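Local coordinates for CrmK (Actinoalloteichus sp. WH1-2216-6, PDB 5I1V), which is an FAD-dependent oxidase with covalently bound flavin that takes part in shunt product recycling during caerulomycin biosynthesis, at residues S85-D90 with G105-V110; E91-F96 with R199-S204; K341-D346 with R419-I424; A373-I378 with T402-A407. All blocks are in the same frame, centred on the assembly; numbering follows the deposited sequence.

Contact 1 (S85-D90 with G105-V110); sequences SHVGYD and GQIYRV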
loop_
_atom_site.group_PDB
_atom_site.type_symbol
_atom_site.label_atom_id
_atom_site.label_comp_id
_atom_site.label_asym_id
_atom_site.label_seq_id
_atom_site.Cartn_x
_atom_site.Cartn_y
_atom_site.Cartn_z
ATOM N N SER A 85 -7.588 -10.274 11.033
ATOM C CA SER A 85 -7.972 -9.290 10.025
ATOM C C SER A 85 -9.111 -9.789 9.133
ATOM O O SER A 85 -9.329 -9.279 8.041
ATOM C CB SER A 85 -6.752 -8.931 9.193
ATOM O OG SER A 85 -6.322 -10.145 8.558
ATOM N N HIS A 86 -9.868 -10.798 9.590
ATOM C CA HIS A 86 -10.998 -11.220 8.821
ATOM C C HIS A 86 -12.011 -10.103 8.547
ATOM O O HIS A 86 -12.371 -9.354 9.460
ATOM C CB HIS A 86 -11.690 -12.390 9.520
ATOM C CG HIS A 86 -12.931 -12.822 8.828
ATOM N ND1 HIS A 86 -12.901 -13.570 7.671
ATOM C CD2 HIS A 86 -14.234 -12.581 9.093
ATOM C CE1 HIS A 86 -14.140 -13.798 7.269
ATOM N NE2 HIS A 86 -14.967 -13.217 8.120
ATOM N N VAL A 87 -12.503 -10.036 7.299
ATOM C CA VAL A 87 -13.629 -9.159 6.871
ATOM C C VAL A 87 -14.625 -10.048 6.096
ATOM O O VAL A 87 -14.225 -10.778 5.207
ATOM C CB VAL A 87 -13.142 -8.024 5.948
ATOM C CG1 VAL A 87 -14.298 -7.199 5.400
ATOM C CG2 VAL A 87 -12.195 -7.114 6.704
ATOM N N GLY A 88 -15.882 -10.059 6.500
ATOM C CA GLY A 88 -16.866 -10.979 5.918
ATOM C C GLY A 88 -18.268 -10.578 6.339
ATOM O O GLY A 88 -18.437 -9.923 7.349
ATOM N N TYR A 89 -19.268 -10.949 5.561
ATOM C CA TYR A 89 -20.664 -10.775 5.977
ATOM C C TYR A 89 -21.096 -11.864 6.931
ATOM O O TYR A 89 -20.837 -13.018 6.695
ATOM C CB TYR A 89 -21.593 -10.891 4.784
ATOM C CG TYR A 89 -22.994 -10.410 5.054
ATOM C CD1 TYR A 89 -23.220 -9.090 5.447
ATOM C CD2 TYR A 89 -24.109 -11.263 4.883
ATOM C CE1 TYR A 89 -24.485 -8.608 5.625
ATOM C CE2 TYR A 89 -25.404 -10.783 5.098
ATOM C CZ TYR A 89 -25.579 -9.465 5.463
ATOM O OH TYR A 89 -26.863 -8.921 5.645
ATOM N N ASP A 90 -21.715 -11.458 8.025
ATOM C CA ASP A 90 -22.215 -12.331 9.064
ATOM C C ASP A 90 -23.740 -12.414 8.852
ATOM O O ASP A 90 -24.510 -11.454 9.166
ATOM C CB ASP A 90 -21.851 -11.731 10.424
ATOM C CG ASP A 90 -22.271 -12.610 11.623
ATOM O OD1 ASP A 90 -23.219 -13.409 11.523
ATOM O OD2 ASP A 90 -21.664 -12.436 12.710
ATOM N N GLY A 105 -7.815 -0.058 4.066
ATOM C CA GLY A 105 -7.631 -0.253 2.606
ATOM C C GLY A 105 -8.166 -1.596 2.138
ATOM O O GLY A 105 -8.792 -1.743 1.043
ATOM N N GLN A 106 -7.880 -2.573 2.975
ATOM C CA GLN A 106 -8.240 -3.941 2.794
ATOM C C GLN A 106 -9.735 -4.116 2.903
ATOM O O GLN A 106 -10.351 -4.812 2.105
ATOM C CB GLN A 106 -7.554 -4.749 3.903
ATOM C CG GLN A 106 -8.020 -6.172 4.080
ATOM C CD GLN A 106 -7.641 -6.752 5.445
ATOM O OE1 GLN A 106 -6.843 -6.165 6.226
ATOM N NE2 GLN A 106 -8.206 -7.920 5.740
ATOM N N ILE A 107 -10.303 -3.521 3.945
ATOM C CA ILE A 107 -11.717 -3.543 4.183
ATOM C C ILE A 107 -12.434 -2.982 2.929
ATOM O O ILE A 107 -13.396 -3.595 2.412
ATOM C CB ILE A 107 -12.084 -2.690 5.450
ATOM C CG1 ILE A 107 -11.595 -3.341 6.744
ATOM C CG2 ILE A 107 -13.575 -2.549 5.588
ATOM C CD1 ILE A 107 -11.599 -2.414 7.945
ATOM N N TYR A 108 -11.970 -1.848 2.408
ATOM C CA TYR A 108 -12.679 -1.246 1.300
ATOM C C TYR A 108 -12.663 -2.171 0.090
ATOM O O TYR A 108 -13.678 -2.302 -0.611
ATOM C CB TYR A 108 -12.088 0.077 0.880
ATOM C CG TYR A 108 -12.234 1.210 1.864
ATOM C CD1 TYR A 108 -13.254 1.234 2.806
ATOM C CD2 TYR A 108 -11.348 2.295 1.818
ATOM C CE1 TYR A 108 -13.370 2.293 3.697
ATOM C CE2 TYR A 108 -11.471 3.364 2.698
ATOM C CZ TYR A 108 -12.485 3.346 3.636
ATOM O OH TYR A 108 -12.624 4.387 4.518
ATOM N N ARG A 109 -11.518 -2.796 -0.160
ATOM C CA ARG A 109 -11.363 -3.645 -1.318
ATOM C C ARG A 109 -12.256 -4.849 -1.200
ATOM O O ARG A 109 -12.890 -5.210 -2.167
ATOM C CB ARG A 109 -9.918 -4.119 -1.488
ATOM C CG ARG A 109 -9.038 -3.104 -2.180
ATOM C CD ARG A 109 -7.807 -3.825 -2.694
ATOM N NE ARG A 109 -6.820 -3.831 -1.652
ATOM C CZ ARG A 109 -5.789 -2.989 -1.596
ATOM N NH1 ARG A 109 -5.582 -2.080 -2.555
ATOM N NH2 ARG A 109 -4.946 -3.070 -0.571
ATOM N N VAL A 110 -12.325 -5.457 -0.022
ATOM C CA VAL A 110 -13.191 -6.614 0.178
ATOM C C VAL A 110 -14.687 -6.280 0.020
ATOM O O VAL A 110 -15.438 -6.986 -0.662
ATOM C CB VAL A 110 -12.947 -7.253 1.555
ATOM C CG1 VAL A 110 -13.951 -8.366 1.819
ATOM C CG2 VAL A 110 -11.526 -7.832 1.603
#
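Strand 87-90 meets helix 104-115 through Val87, whose torsion splits its two methyls between different helical residues. With CG1 anti to the backbone N (chi1 175°) and CG2 anti to the carbonyl carbon, CG1 lies 3.8 Å from Val110 CG1, and CG2 3.8 Å from Ile107 CG1. Val110 also has CG1 anti to its backbone N, and the two valines slide past each other in opposite directions; Ile107 crosses Val87 roughly at right angles. Ile107 and Val110, three residues apart, lie on the side of the helix turned to Val87, and the segments cross at -50° with axes 9.0 Å apart. This is helix-on-sheet packing in the FAD-binding part of a PCMH-type flavoenzyme, at the edge strand of a five-stranded antiparallel sheet: strand 95-99 leads from the hairpin into the helix, and Ile107 also rests on Val98 and Ala102. The polar part comes from Gln106, next to Ile107 and one turn before Val110. Its CG is anti to the backbone N and its extended chain carries the amide to the loop before the strand. NE2 gives Ser85 O a weak hydrogen bond of 2.9 Å, bent to 130° at the hydrogen, while OE1 accepts from Thr103 N.

Contact 2 (E91-F96 with R199-S204); sequences EERGAF and RYWLRS
Strand 95-99 joins strand 196-202 here in the antiparallel sheet of the FAD-binding region, and Phe96 with Leu202 forms a hydrogen-bonded pair. Both backbone N-H groups and both carbonyls of that pair are used: Phe96 N gives to Leu202 O at 2.9 Å, and Leu202 N returns to Phe96 O at 2.8 Å, meeting a lone pair in the carbonyl plane. Phe96 O also receives a CA-H...O contact from Trp201. Just before the pair, Gly94 and Ala95 both face Asp90 in a G1 beta bulge, with Gly94 at phi 67°. Gly94 O is held by Arg203, whose chain bends at chi3 (-91°) to bring NE to 2.9 Å from that oxygen. The oxygen lies in the guanidinium plane, although NE sits above the carbonyl plane. A water probably gives a second hydrogen bond to Gly94 O and accepts one from Arg203 NH2. Trp201 NE1 is satisfied by Asp90 OD2; over one face of the indole lies Arg93. That arginine, extended from CG to NE, makes a CH-pi contact over the five-membered ring and a cation-pi contact over the six-membered one. Arg93 CZ lies 4.5 Å from the centroid of the Trp201 six-membered ring, 12° off its normal.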
loop_
_atom_site.group_PDB
_atom_site.type_symbol
_atom_site.label_atom_id
_atom_site.label_comp_id
_atom_site.label_asym_id
_atom_site.label_seq_id
_atom_site.Cartn_x
_atom_site.Cartn_y
_atom_site.Cartn_z
ATOM N N GLU A 91 -24.168 -13.530 8.254
ATOM C CA GLU A 91 -25.589 -13.742 7.941
ATOM C C GLU A 91 -26.500 -13.695 9.143
ATOM O O GLU A 91 -27.630 -13.260 9.048
ATOM C CB GLU A 91 -25.802 -15.104 7.276
ATOM C CG GLU A 91 -25.417 -15.134 5.813
ATOM C CD GLU A 91 -26.271 -16.111 5.021
ATOM O OE1 GLU A 91 -25.709 -17.060 4.437
ATOM O OE2 GLU A 91 -27.508 -15.934 4.991
ATOM N N GLU A 92 -26.026 -14.184 10.270
ATOM C CA GLU A 92 -26.872 -14.236 11.440
ATOM C C GLU A 92 -27.176 -12.824 11.981
ATOM O O GLU A 92 -28.242 -12.615 12.505
ATOM C CB GLU A 92 -26.263 -15.190 12.491
ATOM C CG GLU A 92 -26.477 -14.796 13.951
ATOM C CD GLU A 92 -25.338 -15.249 14.861
ATOM O OE1 GLU A 92 -24.947 -16.448 14.790
ATOM O OE2 GLU A 92 -24.835 -14.394 15.642
ATOM N N ARG A 93 -26.269 -11.840 11.833
ATOM C CA ARG A 93 -26.568 -10.487 12.292
ATOM C C ARG A 93 -26.942 -9.565 11.157
ATOM O O ARG A 93 -27.329 -8.447 11.399
ATOM C CB ARG A 93 -25.364 -9.896 13.052
ATOM C CG ARG A 93 -24.944 -10.697 14.271
ATOM C CD ARG A 93 -23.843 -9.989 15.027
ATOM N NE ARG A 93 -23.389 -10.747 16.193
ATOM C CZ ARG A 93 -23.869 -10.624 17.425
ATOM N NH1 ARG A 93 -23.332 -11.366 18.395
ATOM N NH2 ARG A 93 -24.881 -9.800 17.721
ATOM N N GLY A 94 -26.784 -10.003 9.908
ATOM C CA GLY A 94 -27.113 -9.163 8.789
ATOM C C GLY A 94 -26.165 -7.987 8.721
ATOM O O GLY A 94 -26.544 -6.873 8.372
ATOM N N ALA A 95 -24.909 -8.238 9.071
ATOM C CA ALA A 95 -23.933 -7.145 9.170
ATOM C C ALA A 95 -22.572 -7.624 8.761
ATOM O O ALA A 95 -22.281 -8.801 8.934
ATOM C CB ALA A 95 -23.890 -6.639 10.617
ATOM N N PHE A 96 -21.726 -6.702 8.292
ATOM C CA PHE A 96 -20.360 -7.040 7.969
ATOM C C PHE A 96 -19.466 -7.141 9.214
ATOM O O PHE A 96 -19.345 -6.161 9.984
ATOM C CB PHE A 96 -19.778 -6.057 6.966
ATOM C CG PHE A 96 -20.436 -6.138 5.646
ATOM C CD1 PHE A 96 -20.045 -7.071 4.705
ATOM C CD2 PHE A 96 -21.495 -5.285 5.357
ATOM C CE1 PHE A 96 -20.726 -7.136 3.497
ATOM C CE2 PHE A 96 -22.132 -5.345 4.160
ATOM C CZ PHE A 96 -21.758 -6.249 3.230
ATOM N N ARG A 199 -13.744 -7.345 17.385
ATOM C CA ARG A 199 -14.397 -7.230 16.077
ATOM C C ARG A 199 -15.556 -6.258 16.166
ATOM O O ARG A 199 -16.060 -5.995 17.218
ATOM C CB ARG A 199 -14.885 -8.598 15.525
ATOM C CG ARG A 199 -15.911 -9.276 16.390
ATOM C CD ARG A 199 -15.971 -10.810 16.221
ATOM N NE ARG A 199 -14.817 -11.456 16.812
ATOM C CZ ARG A 199 -13.922 -12.184 16.149
ATOM N NH1 ARG A 199 -14.106 -12.474 14.878
ATOM N NH2 ARG A 199 -12.868 -12.665 16.783
ATOM N N TYR A 200 -15.957 -5.750 15.019
ATOM C CA TYR A 200 -17.026 -4.765 14.880
ATOM C C TYR A 200 -17.975 -5.390 13.875
ATOM O O TYR A 200 -17.551 -6.183 13.004
ATOM C CB TYR A 200 -16.531 -3.467 14.222
ATOM C CG TYR A 200 -15.524 -2.616 14.927
ATOM C CD1 TYR A 200 -15.941 -1.694 15.865
ATOM C CD2 TYR A 200 -14.161 -2.671 14.611
ATOM C CE1 TYR A 200 -15.058 -0.824 16.490
ATOM C CE2 TYR A 200 -13.245 -1.806 15.247
ATOM C CZ TYR A 200 -13.707 -0.874 16.181
ATOM O OH TYR A 200 -12.875 0.029 16.828
ATOM N N TRP A 201 -19.213 -4.981 13.933
ATOM C CA TRP A 201 -20.191 -5.313 12.910
ATOM C C TRP A 201 -20.758 -4.021 12.351
ATOM O O TRP A 201 -21.234 -3.151 13.086
ATOM C CB TRP A 201 -21.325 -6.181 13.480
ATOM C CG TRP A 201 -20.962 -7.617 13.706
ATOM C CD1 TRP A 201 -21.035 -8.626 12.822
ATOM C CD2 TRP A 201 -20.441 -8.178 14.918
ATOM N NE1 TRP A 201 -20.614 -9.811 13.404
ATOM C CE2 TRP A 201 -20.246 -9.557 14.694
ATOM C CE3 TRP A 201 -20.162 -7.656 16.168
ATOM C CZ2 TRP A 201 -19.795 -10.425 15.695
ATOM C CZ3 TRP A 201 -19.693 -8.506 17.165
ATOM C CH2 TRP A 201 -19.536 -9.878 16.927
ATOM N N LEU A 202 -20.777 -3.938 11.017
ATOM C CA LEU A 202 -21.221 -2.781 10.344
ATOM C C LEU A 202 -22.458 -3.037 9.505
ATOM O O LEU A 202 -22.497 -3.983 8.723
ATOM C CB LEU A 202 -20.109 -2.236 9.427
ATOM C CG LEU A 202 -18.749 -1.972 10.087
ATOM C CD1 LEU A 202 -17.698 -1.675 9.030
ATOM C CD2 LEU A 202 -18.825 -0.804 11.027
ATOM N N ARG A 203 -23.407 -2.113 9.601
ATOM C CA ARG A 203 -24.587 -2.146 8.767
ATOM C C ARG A 203 -25.356 -0.832 8.863
ATOM O O ARG A 203 -25.330 -0.194 9.878
ATOM C CB ARG A 203 -25.446 -3.342 9.216
ATOM C CG ARG A 203 -26.721 -3.036 9.917
ATOM C CD ARG A 203 -27.390 -4.328 10.384
ATOM N NE ARG A 203 -28.297 -4.868 9.400
ATOM C CZ ARG A 203 -29.553 -4.444 9.242
ATOM N NH1 ARG A 203 -30.037 -3.475 10.027
ATOM N NH2 ARG A 203 -30.331 -4.980 8.298
ATOM N N SER A 204 -26.033 -0.422 7.804
ATOM C CA SER A 204 -26.937 0.739 7.858
ATOM C C SER A 204 -28.079 0.449 8.784
ATOM O O SER A 204 -28.673 -0.626 8.711
ATOM C CB SER A 204 -27.538 1.037 6.484
ATOM O OG SER A 204 -26.517 1.315 5.567
HETATM O O HOH W 1 -28.902 -6.681 6.787
#

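Contact 3 (K341-D346 with R419-I424); sequences KVKSAD and RWIREI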
loop_
_atom_site.group_PDB
_atom_site.type_symbol
_atom_site.label_atom_id
_atom_site.label_comp_id
_atom_site.label_asym_id
_atom_site.label_seq_id
_atom_site.Cartn_x
_atom_site.Cartn_y
_atom_site.Cartn_z
ATOM N N LYS A 341 4.780 14.362 13.959
ATOM C CA LYS A 341 3.958 15.002 14.942
ATOM C C LYS A 341 2.694 15.533 14.220
ATOM O O LYS A 341 2.779 16.146 13.147
ATOM C CB LYS A 341 4.725 16.127 15.611
ATOM C CG LYS A 341 3.970 16.954 16.640
ATOM C CD LYS A 341 3.676 16.210 17.913
ATOM C CE LYS A 341 2.892 17.065 18.908
ATOM N NZ LYS A 341 2.018 16.240 19.810
ATOM N N VAL A 342 1.522 15.278 14.790
ATOM C CA VAL A 342 0.259 15.738 14.180
ATOM C C VAL A 342 -0.520 16.567 15.187
ATOM O O VAL A 342 -0.372 16.411 16.399
ATOM C CB VAL A 342 -0.637 14.608 13.657
ATOM C CG1 VAL A 342 0.048 13.850 12.519
ATOM C CG2 VAL A 342 -1.071 13.704 14.829
ATOM N N LYS A 343 -1.299 17.511 14.673
ATOM C CA LYS A 343 -2.232 18.259 15.477
ATOM C C LYS A 343 -3.546 18.415 14.675
ATOM O O LYS A 343 -3.591 18.207 13.477
ATOM C CB LYS A 343 -1.645 19.642 15.845
ATOM C CG LYS A 343 -0.358 19.592 16.655
ATOM C CD LYS A 343 0.116 20.982 17.039
ATOM C CE LYS A 343 1.274 20.930 18.003
ATOM N NZ LYS A 343 0.800 20.999 19.416
ATOM N N SER A 344 -4.582 18.823 15.357
ATOM C CA SER A 344 -5.914 18.840 14.844
ATOM C C SER A 344 -6.659 20.031 15.420
ATOM O O SER A 344 -6.405 20.420 16.562
ATOM C CB SER A 344 -6.561 17.512 15.263
ATOM O OG SER A 344 -7.919 17.635 15.534
ATOM N N ALA A 345 -7.548 20.616 14.627
ATOM C CA ALA A 345 -8.431 21.732 15.059
ATOM C C ALA A 345 -9.630 21.761 14.097
ATOM O O ALA A 345 -9.474 21.828 12.885
ATOM C CB ALA A 345 -7.705 23.091 15.095
ATOM N N ASP A 346 -10.825 21.708 14.634
ATOM C CA ASP A 346 -12.031 21.718 13.808
ATOM C C ASP A 346 -12.793 23.005 13.947
ATOM O O ASP A 346 -12.796 23.585 15.012
ATOM C CB ASP A 346 -12.909 20.522 14.200
ATOM C CG ASP A 346 -12.187 19.211 13.981
ATOM O OD1 ASP A 346 -11.082 19.249 13.324
ATOM O OD2 ASP A 346 -12.706 18.172 14.469
ATOM N N ARG A 419 9.322 22.109 17.299
ATOM C CA ARG A 419 9.154 23.541 17.545
ATOM C C ARG A 419 8.317 24.193 16.443
ATOM O O ARG A 419 7.429 24.952 16.765
ATOM C CB ARG A 419 10.490 24.263 17.806
ATOM C CG ARG A 419 10.314 25.739 18.134
ATOM C CD ARG A 419 11.608 26.450 18.604
ATOM N NE ARG A 419 12.739 26.215 17.703
ATOM C CZ ARG A 419 13.734 25.339 17.910
ATOM N NH1 ARG A 419 13.790 24.579 19.010
ATOM N NH2 ARG A 419 14.694 25.221 16.997
ATOM N N TRP A 420 8.524 23.847 15.176
ATOM C CA TRP A 420 7.782 24.493 14.071
ATOM C C TRP A 420 6.252 24.268 14.150
ATOM O O TRP A 420 5.462 25.219 14.058
ATOM C CB TRP A 420 8.298 24.022 12.710
ATOM C CG TRP A 420 7.584 24.704 11.570
ATOM C CD1 TRP A 420 7.906 25.916 11.012
ATOM C CD2 TRP A 420 6.389 24.263 10.905
ATOM N NE1 TRP A 420 6.981 26.244 10.021
ATOM C CE2 TRP A 420 6.053 25.240 9.940
ATOM C CE3 TRP A 420 5.578 23.116 11.014
ATOM C CZ2 TRP A 420 4.946 25.113 9.112
ATOM C CZ3 TRP A 420 4.460 23.008 10.198
ATOM C CH2 TRP A 420 4.166 23.992 9.250
ATOM N N ILE A 421 5.843 23.011 14.378
ATOM C CA ILE A 421 4.423 22.687 14.420
ATOM C C ILE A 421 3.768 23.240 15.685
ATOM O O ILE A 421 2.627 23.672 15.649
ATOM C CB ILE A 421 4.167 21.166 14.242
ATOM C CG1 ILE A 421 2.685 20.928 13.989
ATOM C CG2 ILE A 421 4.689 20.320 15.423
ATOM C CD1 ILE A 421 2.367 19.506 13.507
ATOM N N ARG A 422 4.494 23.273 16.805
ATOM C CA ARG A 422 3.936 23.823 18.018
ATOM C C ARG A 422 3.668 25.315 17.924
ATOM O O ARG A 422 2.641 25.809 18.400
ATOM C CB ARG A 422 4.831 23.531 19.188
ATOM C CG ARG A 422 4.664 22.104 19.683
ATOM C CD ARG A 422 5.831 21.708 20.549
ATOM N NE ARG A 422 5.606 20.396 21.097
ATOM C CZ ARG A 422 6.543 19.680 21.691
ATOM N NH1 ARG A 422 7.780 20.160 21.827
ATOM N NH2 ARG A 422 6.225 18.491 22.162
ATOM N N GLU A 423 4.607 26.011 17.299
ATOM C CA GLU A 423 4.521 27.472 17.182
ATOM C C GLU A 423 3.465 27.906 16.167
ATOM O O GLU A 423 2.678 28.814 16.459
ATOM C CB GLU A 423 5.904 28.049 16.870
ATOM C CG GLU A 423 6.790 27.980 18.110
ATOM C CD GLU A 423 8.133 28.703 17.999
ATOM O OE1 GLU A 423 8.551 29.062 16.866
ATOM O OE2 GLU A 423 8.801 28.851 19.063
ATOM N N ILE A 424 3.397 27.237 15.011
ATOM C CA ILE A 424 2.351 27.592 14.046
ATOM C C ILE A 424 0.967 27.398 14.642
ATOM O O ILE A 424 0.091 28.243 14.449
ATOM C CB ILE A 424 2.462 26.896 12.688
ATOM C CG1 ILE A 424 1.390 27.442 11.731
ATOM C CG2 ILE A 424 2.351 25.362 12.786
ATOM C CD1 ILE A 424 1.578 26.989 10.286
HETATM O O HOH W 2 0.962 23.869 19.924
#
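Helix 414-428 packs along strand 339-347 of the large antiparallel sheet, the local axes running only 10° from parallel and 9.3 Å apart. The van der Waals contacts centre on Ile421. Its CG1 is anti to the backbone N (chi1 -168°), which sends CD1 down onto the strand backbone, 3.4 Å from Lys341 O. CG2 meets the aliphatic part of Lys341, 3.7 Å from its CG, where the two side chains cross at about a right angle. Lys343 runs obliquely past Ile421, its CD 4.0 Å from Ile421 CG1, and its CE reaches Arg422 CG at the same distance. The charged ends find their partners outside the two segments. Lys341 NZ pairs with Asp451 and Glu67, Lys343 NZ with Asp451 and Asp453, and Arg422 NE with Asp453; these carboxylates probably offset the repulsion between the gathered cations. One polar link between the two segments runs through water: Lys343 NZ donates to it at 2.9 Å, and it donates in turn to Arg422 O at 3.0 Å.

Contact 4 (A373-I378 with T402-A407); sequences AAMEYI and TFYMVA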
loop_
_atom_site.group_PDB
_atom_site.type_symbol
_atom_site.label_atom_id
_atom_site.label_comp_id
_atom_site.label_asym_id
_atom_site.label_seq_id
_atom_site.Cartn_x
_atom_site.Cartn_y
_atom_site.Cartn_z
ATOM N N ALA A 373 6.136 19.376 5.892
ATOM C CA ALA A 373 5.373 20.177 6.812
ATOM C C ALA A 373 4.189 20.838 6.116
ATOM O O ALA A 373 4.336 21.420 5.044
ATOM C CB ALA A 373 6.260 21.224 7.464
ATOM N N ALA A 374 3.019 20.763 6.741
ATOM C CA ALA A 374 1.778 21.270 6.146
ATOM C C ALA A 374 0.680 21.479 7.169
ATOM O O ALA A 374 0.667 20.855 8.239
ATOM C CB ALA A 374 1.291 20.358 5.059
ATOM N N MET A 375 -0.224 22.390 6.834
ATOM C CA MET A 375 -1.543 22.351 7.400
ATOM C C MET A 375 -2.524 22.108 6.269
ATOM O O MET A 375 -2.268 22.429 5.100
ATOM C CB MET A 375 -1.884 23.572 8.277
ATOM C CG MET A 375 -1.920 24.908 7.596
ATOM S SD MET A 375 -2.326 26.215 8.795
ATOM C CE MET A 375 -3.992 25.717 9.257
ATOM N N GLU A 376 -3.619 21.457 6.626
ATOM C CA GLU A 376 -4.646 21.089 5.672
ATOM C C GLU A 376 -6.012 21.518 6.130
ATOM O O GLU A 376 -6.332 21.458 7.317
ATOM C CB GLU A 376 -4.690 19.562 5.474
ATOM C CG GLU A 376 -3.381 18.878 5.189
ATOM C CD GLU A 376 -3.532 17.353 4.970
ATOM O OE1 GLU A 376 -4.541 16.730 5.412
ATOM O OE2 GLU A 376 -2.614 16.768 4.354
ATOM N N TYR A 377 -6.830 21.908 5.157
ATOM C CA TYR A 377 -8.230 22.210 5.377
ATOM C C TYR A 377 -9.069 21.148 4.678
ATOM O O TYR A 377 -8.974 20.963 3.486
ATOM C CB TYR A 377 -8.554 23.580 4.802
ATOM C CG TYR A 377 -7.900 24.702 5.524
ATOM C CD1 TYR A 377 -8.525 25.299 6.602
ATOM C CD2 TYR A 377 -6.680 25.201 5.117
ATOM C CE1 TYR A 377 -7.958 26.357 7.257
ATOM C CE2 TYR A 377 -6.102 26.266 5.777
ATOM C CZ TYR A 377 -6.760 26.851 6.828
ATOM O OH TYR A 377 -6.182 27.894 7.500
ATOM N N ILE A 378 -9.914 20.476 5.435
ATOM C CA ILE A 378 -10.619 19.277 4.973
ATOM C C ILE A 378 -12.128 19.467 5.044
ATOM O O ILE A 378 -12.668 19.652 6.109
ATOM C CB ILE A 378 -10.256 18.077 5.877
ATOM C CG1 ILE A 378 -8.737 17.913 5.946
ATOM C CG2 ILE A 378 -10.914 16.785 5.364
ATOM C CD1 ILE A 378 -8.215 17.177 7.154
ATOM N N THR A 402 -9.320 20.692 10.245
ATOM C CA THR A 402 -7.966 21.076 9.894
ATOM C C THR A 402 -7.001 20.144 10.642
ATOM O O THR A 402 -7.283 19.684 11.743
ATOM C CB THR A 402 -7.615 22.550 10.214
ATOM O OG1 THR A 402 -7.327 22.681 11.610
ATOM C CG2 THR A 402 -8.744 23.504 9.768
ATOM N N PHE A 403 -5.874 19.908 10.001
ATOM C CA PHE A 403 -4.900 18.918 10.366
ATOM C C PHE A 403 -3.537 19.587 10.122
ATOM O O PHE A 403 -3.394 20.357 9.171
ATOM C CB PHE A 403 -5.131 17.726 9.434
ATOM C CG PHE A 403 -4.145 16.618 9.590
ATOM C CD1 PHE A 403 -4.098 15.882 10.769
ATOM C CD2 PHE A 403 -3.287 16.287 8.569
ATOM C CE1 PHE A 403 -3.183 14.845 10.917
ATOM C CE2 PHE A 403 -2.377 15.248 8.706
ATOM C CZ PHE A 403 -2.325 14.526 9.885
ATOM N N TYR A 404 -2.572 19.322 11.004
ATOM C CA TYR A 404 -1.219 19.842 10.940
ATOM C C TYR A 404 -0.294 18.641 11.037
ATOM O O TYR A 404 -0.558 17.736 11.855
ATOM C CB TYR A 404 -0.908 20.726 12.129
ATOM C CG TYR A 404 -1.794 21.916 12.275
ATOM C CD1 TYR A 404 -3.150 21.796 12.561
ATOM C CD2 TYR A 404 -1.269 23.204 12.155
ATOM C CE1 TYR A 404 -3.954 22.921 12.720
ATOM C CE2 TYR A 404 -2.075 24.315 12.283
ATOM C CZ TYR A 404 -3.400 24.185 12.557
ATOM O OH TYR A 404 -4.141 25.343 12.730
ATOM N N MET A 405 0.727 18.592 10.195
ATOM C CA MET A 405 1.679 17.502 10.240
ATOM C C MET A 405 3.106 17.945 9.845
ATOM O O MET A 405 3.279 18.867 9.037
ATOM C CB MET A 405 1.129 16.310 9.446
ATOM C CG MET A 405 1.829 15.851 8.178
ATOM S SD MET A 405 2.572 14.167 8.281
ATOM C CE MET A 405 1.437 13.206 9.288
ATOM N N VAL A 406 4.092 17.323 10.500
ATOM C CA VAL A 406 5.512 17.415 10.140
ATOM C C VAL A 406 5.983 15.982 10.178
ATOM O O VAL A 406 5.567 15.206 11.083
ATOM C CB VAL A 406 6.380 18.262 11.104
ATOM C CG1 VAL A 406 6.117 19.729 10.925
ATOM C CG2 VAL A 406 6.113 17.934 12.542
ATOM N N ALA A 407 6.699 15.593 9.127
ATOM C CA ALA A 407 7.298 14.252 8.998
ATOM C C ALA A 407 8.778 14.390 8.657
ATOM O O ALA A 407 9.166 15.224 7.838
ATOM C CB ALA A 407 6.593 13.454 7.963
#
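Met375 places CG in the crowded position between its backbone N and carbonyl carbon (chi1 63°), then turns at chi3 (-64°), while Tyr404 sets its ring with CG anti to the carbonyl carbon. As a directly opposed pair on one face of the sheet, the two run alongside in the same direction. Met375 CB sits over one face of the phenol ring, 4.2 Å from the Tyr404 centroid, in a CH-pi contact; SD makes an oblique Met-aromatic contact 4.8 Å from that centroid, and CE ends 3.5 Å from Tyr404 OH. On this face too, Thr402 CG2 touches Tyr377 CD1 at 3.6 Å. On the other face, Glu376 stretches along Phe403, whose CG is anti to the backbone N, and OE1 comes 3.4 Å from Phe403 CD2, carboxylate and ring steeply inclined. Ala374 with Met405 and Glu376 with Phe403 are hydrogen-bonded pairs. The straightest bond is Met405 N to Ala374 O, 168° at the hydrogen. Met375-Tyr404 and Tyr377-Thr402 are non-hydrogen-bonded pairs, crossed by CA-H...O contacts. Helix 414-428 covers the Met375 and Tyr404 face, whereas the Glu376, Phe403 and Met405 face lies toward the flavin, an antiparallel sheet with helices behind it and cofactor in front, as in berberine-bridge-enzyme-like oxidases.

The four contacts form two touching pairs on opposite sides of the chain's centre. Contacts 1 and 2, centres 11 Å apart, share the hairpin of strands 87-90 and 95-99: Asp90 N lies 2.9 Å from Ala95 O, a probable hydrogen bond. Contacts 3 and 4, centres 8 Å apart, share neighbouring strands 339-347 and 400-408, where Ala345 O stands 2.6 Å from Thr402 OG1 and Val406 CG1 packs 3.4 Å from Trp420 CE3. Nearest atoms of contacts 1 and 4 remain about 13 Å apart. Both pairs approach FAD: the side chains of Tyr200 and Met405 each come within about 6 Å of it, Val342 about 7 Å and Ile107 about 10 Å.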